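Local coordinates for cyclopenase asqI (Emericella nidulans, PDB 5YY3), which catalyses the ring contraction of 4'-methoxycyclopenin to 4'-methoxyviridicatin with release of methyl isocyanate, a zinc-dependent step in aspoquinolone biosynthesis, at the interface of chains A and B and the interface of chains A and C. Numbering follows the deposited sequence. Chains: chain A/B/C, Uncharacterized protein AsqI.

Contact 1: the interface of chains A and B. Residues chain A 242, 244, 246; chain B 405, 503.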
# COMPACT_ATOMS: atom_id res chain seq x y z
N GLN A 242 3.95 -14.78 -24.53
CA GLN A 242 2.69 -15.39 -24.91
C GLN A 242 1.79 -14.31 -25.55
O GLN A 242 1.41 -13.34 -24.90
CB GLN A 242 2.02 -16.05 -23.68
CG GLN A 242 2.94 -17.04 -22.92
CD GLN A 242 2.28 -17.71 -21.69
OE1 GLN A 242 1.14 -17.39 -21.32
NE2 GLN A 242 3.01 -18.63 -21.05
N ASP A 244 -1.26 -14.25 -26.55
CA ASP A 244 -2.65 -14.18 -26.11
C ASP A 244 -2.74 -13.62 -24.69
O ASP A 244 -3.65 -13.94 -23.94
CB ASP A 244 -3.30 -15.56 -26.17
CG ASP A 244 -2.54 -16.59 -25.34
OD1 ASP A 244 -1.36 -16.33 -25.02
OD2 ASP A 244 -3.12 -17.66 -25.03
N PHE A 246 -2.81 -10.77 -21.49
CA PHE A 246 -3.55 -9.59 -21.13
C PHE A 246 -2.60 -8.49 -20.70
O PHE A 246 -1.53 -8.75 -20.17
CB PHE A 246 -4.54 -9.90 -20.00
CG PHE A 246 -5.66 -10.81 -20.40
CD1 PHE A 246 -6.81 -10.31 -21.00
CD2 PHE A 246 -5.60 -12.17 -20.12
CE1 PHE A 246 -7.86 -11.15 -21.36
CE2 PHE A 246 -6.66 -13.01 -20.46
CZ PHE A 246 -7.79 -12.50 -21.08
N ARG B 405 -1.50 -24.12 -24.18
CA ARG B 405 -1.92 -23.02 -25.04
C ARG B 405 -1.43 -23.19 -26.48
O ARG B 405 -2.18 -22.94 -27.43
CB ARG B 405 -1.44 -21.68 -24.50
CG ARG B 405 -2.02 -21.33 -23.14
CD ARG B 405 -1.50 -19.99 -22.62
NE ARG B 405 -2.14 -19.64 -21.37
CZ ARG B 405 -3.23 -18.90 -21.29
NH1 ARG B 405 -3.79 -18.46 -22.41
NH2 ARG B 405 -3.78 -18.63 -20.12
N ASP B 503 -10.17 -15.54 -22.88
CA ASP B 503 -9.09 -16.51 -22.88
C ASP B 503 -9.68 -17.87 -22.55
O ASP B 503 -10.21 -18.06 -21.45
CB ASP B 503 -8.02 -16.11 -21.87
CG ASP B 503 -6.96 -17.17 -21.69
OD1 ASP B 503 -6.69 -17.91 -22.66
OD2 ASP B 503 -6.39 -17.26 -20.58
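B:Arg405 reaches A:Asp244 on a chain that is extended from CG to NE (chi2 179°), which carries its guanidinium group well clear of its helix and across to the other subunit. The aspartate answers with CG tucked between its own backbone N and carbonyl carbon (chi1 57°), turning the carboxylate toward chain B. The charged hydrogen bond between them runs from NH1 of B:Arg405 to OD2 of A:Asp244 over 2.8 Å. It is bent, and NH1 comes from above the carboxylate plane, the two flat groups standing 77° apart. The NH1/NH2 end also grips B:Asp503 of the same chain end-on, one nitrogen to each oxygen. NH1 of B:Arg405 donates to OD1 of B:Asp503 (3.0 Å) on its syn side, out of the carboxylate plane. NH2 of B:Arg405 lies in its guanidinium plane 3.0 Å from OD2 of B:Asp503, meeting the syn lone pair. An arginine suits this place because it can hold its neighbour with two nitrogens while NH1 still serves the partner subunit. The pair of hydrogen bonds to B:Asp503 should limit rotation of the guanidinium, presenting NH1 to A:Asp244. Two carboxylates share this one cation, whose charge would offset their mutual repulsion. CB of B:Asp503 also lies 3.7 Å from CE2 on the ring of A:Phe246, an apolar contact. On the other flank, the amide OE1 of A:Gln242 passes 3.9 Å from CD of B:Arg405, a loose contact. Within the two-fold interface of these identical chains, possibly a crystal contact, the site joins a loop of chain A to helix 391-410 of chain B and the loop holding B:Asp503, just before 3-10 helix 504-506.

Contact 2: the interface of chains A and C. Residues chain A 448-450, 647-649; chain C 161, 166.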
# COMPACT_ATOMS: atom_id res chain seq x y z
N LEU A 448 15.09 13.35 -7.33
CA LEU A 448 13.84 13.46 -8.07
C LEU A 448 13.36 14.88 -7.90
O LEU A 448 12.99 15.28 -6.81
CB LEU A 448 12.81 12.44 -7.57
CG LEU A 448 13.26 11.01 -7.89
CD1 LEU A 448 12.88 10.00 -6.84
CD2 LEU A 448 12.75 10.57 -9.26
N GLY A 449 13.41 15.66 -8.97
CA GLY A 449 12.86 17.00 -8.97
C GLY A 449 11.53 17.02 -9.69
O GLY A 449 11.03 15.98 -10.12
N PRO A 450 10.94 18.21 -9.83
CA PRO A 450 9.67 18.40 -10.54
C PRO A 450 9.75 18.01 -12.02
O PRO A 450 10.76 18.25 -12.68
CB PRO A 450 9.41 19.90 -10.38
CG PRO A 450 10.28 20.33 -9.23
CD PRO A 450 11.48 19.47 -9.31
N THR A 647 14.89 13.46 -2.86
CA THR A 647 13.89 14.31 -3.49
C THR A 647 14.32 15.78 -3.48
O THR A 647 14.64 16.31 -2.42
CB THR A 647 12.53 14.19 -2.78
OG1 THR A 647 12.15 12.81 -2.70
CG2 THR A 647 11.47 14.95 -3.54
N LYS A 648 14.34 16.46 -4.63
CA LYS A 648 14.62 17.90 -4.63
C LYS A 648 13.43 18.68 -5.14
O LYS A 648 13.20 18.76 -6.35
CB LYS A 648 15.86 18.23 -5.46
CG LYS A 648 17.12 17.63 -4.90
CD LYS A 648 18.38 18.42 -5.28
CE LYS A 648 18.56 18.56 -6.78
NZ LYS A 648 20.00 18.82 -7.10
N PHE A 649 12.68 19.28 -4.20
CA PHE A 649 11.47 20.02 -4.50
C PHE A 649 11.72 21.31 -5.30
O PHE A 649 12.66 22.07 -5.02
CB PHE A 649 10.74 20.34 -3.18
CG PHE A 649 10.18 19.12 -2.49
CD1 PHE A 649 9.03 18.51 -2.97
CD2 PHE A 649 10.80 18.58 -1.37
CE1 PHE A 649 8.51 17.38 -2.35
CE2 PHE A 649 10.29 17.45 -0.75
CZ PHE A 649 9.14 16.86 -1.23
N ILE C 161 5.71 16.54 -7.65
CA ILE C 161 6.48 15.32 -7.48
C ILE C 161 5.57 14.23 -6.88
O ILE C 161 5.34 14.23 -5.67
CB ILE C 161 7.72 15.59 -6.59
CG1 ILE C 161 8.59 16.69 -7.21
CG2 ILE C 161 8.58 14.34 -6.40
CD1 ILE C 161 9.95 16.88 -6.54
N THR C 166 6.69 10.50 -1.65
CA THR C 166 5.90 11.70 -1.37
C THR C 166 4.40 11.42 -1.22
O THR C 166 3.61 12.34 -0.97
CB THR C 166 6.09 12.78 -2.48
OG1 THR C 166 5.46 12.36 -3.70
CG2 THR C 166 7.57 13.04 -2.73
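C:Ile161 pushes its side chain into a groove on chain A, where two copies of a tyrosinase-family protein with a hemocyanin-like fold meet in the deposited assembly; the structure alone does not show this interface to be biological. On one side of the groove lies the end of strand 443-449 with A:Pro450, and on the other the last modelled residues, A:Thr647 to A:Phe649. The delta-methyl goes deepest. With CG1 beside the backbone N and CD1 extended beyond it (chi2 -171°), CD1 of C:Ile161 lies 3.4 Å from the carbonyl O of A:Leu448. A:Gly449 suits this wall, since it has no side chain to obstruct the methyl: its CA is 3.8 Å from CD1 of C:Ile161. A:Pro450 is crossed at a slant, its CA 3.9 Å from CG1 of C:Ile161, and adds a rigid apolar surface. A:Thr647 instead runs antiparallel to the isoleucine: its methyl CG2 lies 3.9 Å from CD1 of C:Ile161. The same threonine methyl sits over one face of the A:Phe649 ring, toward the rim, and may help hold the ring in place. That ring slants across the isoleucine and offers CD1, 4.0 Å from CD1 of C:Ile161. The beta-branched isoleucine suits the groove because its long arm reaches between both walls while the CG2 branch adds contact to A:Thr647. Behind it, the hydroxyl OG1 of C:Thr166 donates to the carbonyl O of C:Ile161 at 2.7 Å, tying the loop back on itself, while the methyl of C:Thr166 faces the far end of the A:Phe649 ring more loosely.

Contact 1 and contact 2 lie about 39 Å apart, measured between the centres of their C-alpha atoms, and share no residue. Chain A thus meets B and C through separate surfaces: a loop in its hemocyanin-like region serves contact 1, while a strand end and the last modelled residues serve contact 2. Among the residues described, charged pairs dominate contact 1 and apolar contacts contact 2. Both interfaces are two-fold symmetric, so each chain offers both halves of each contact. Two such different surfaces could build the deposited four-copy assembly, although the structure alone does not show that this tetramer forms in solution.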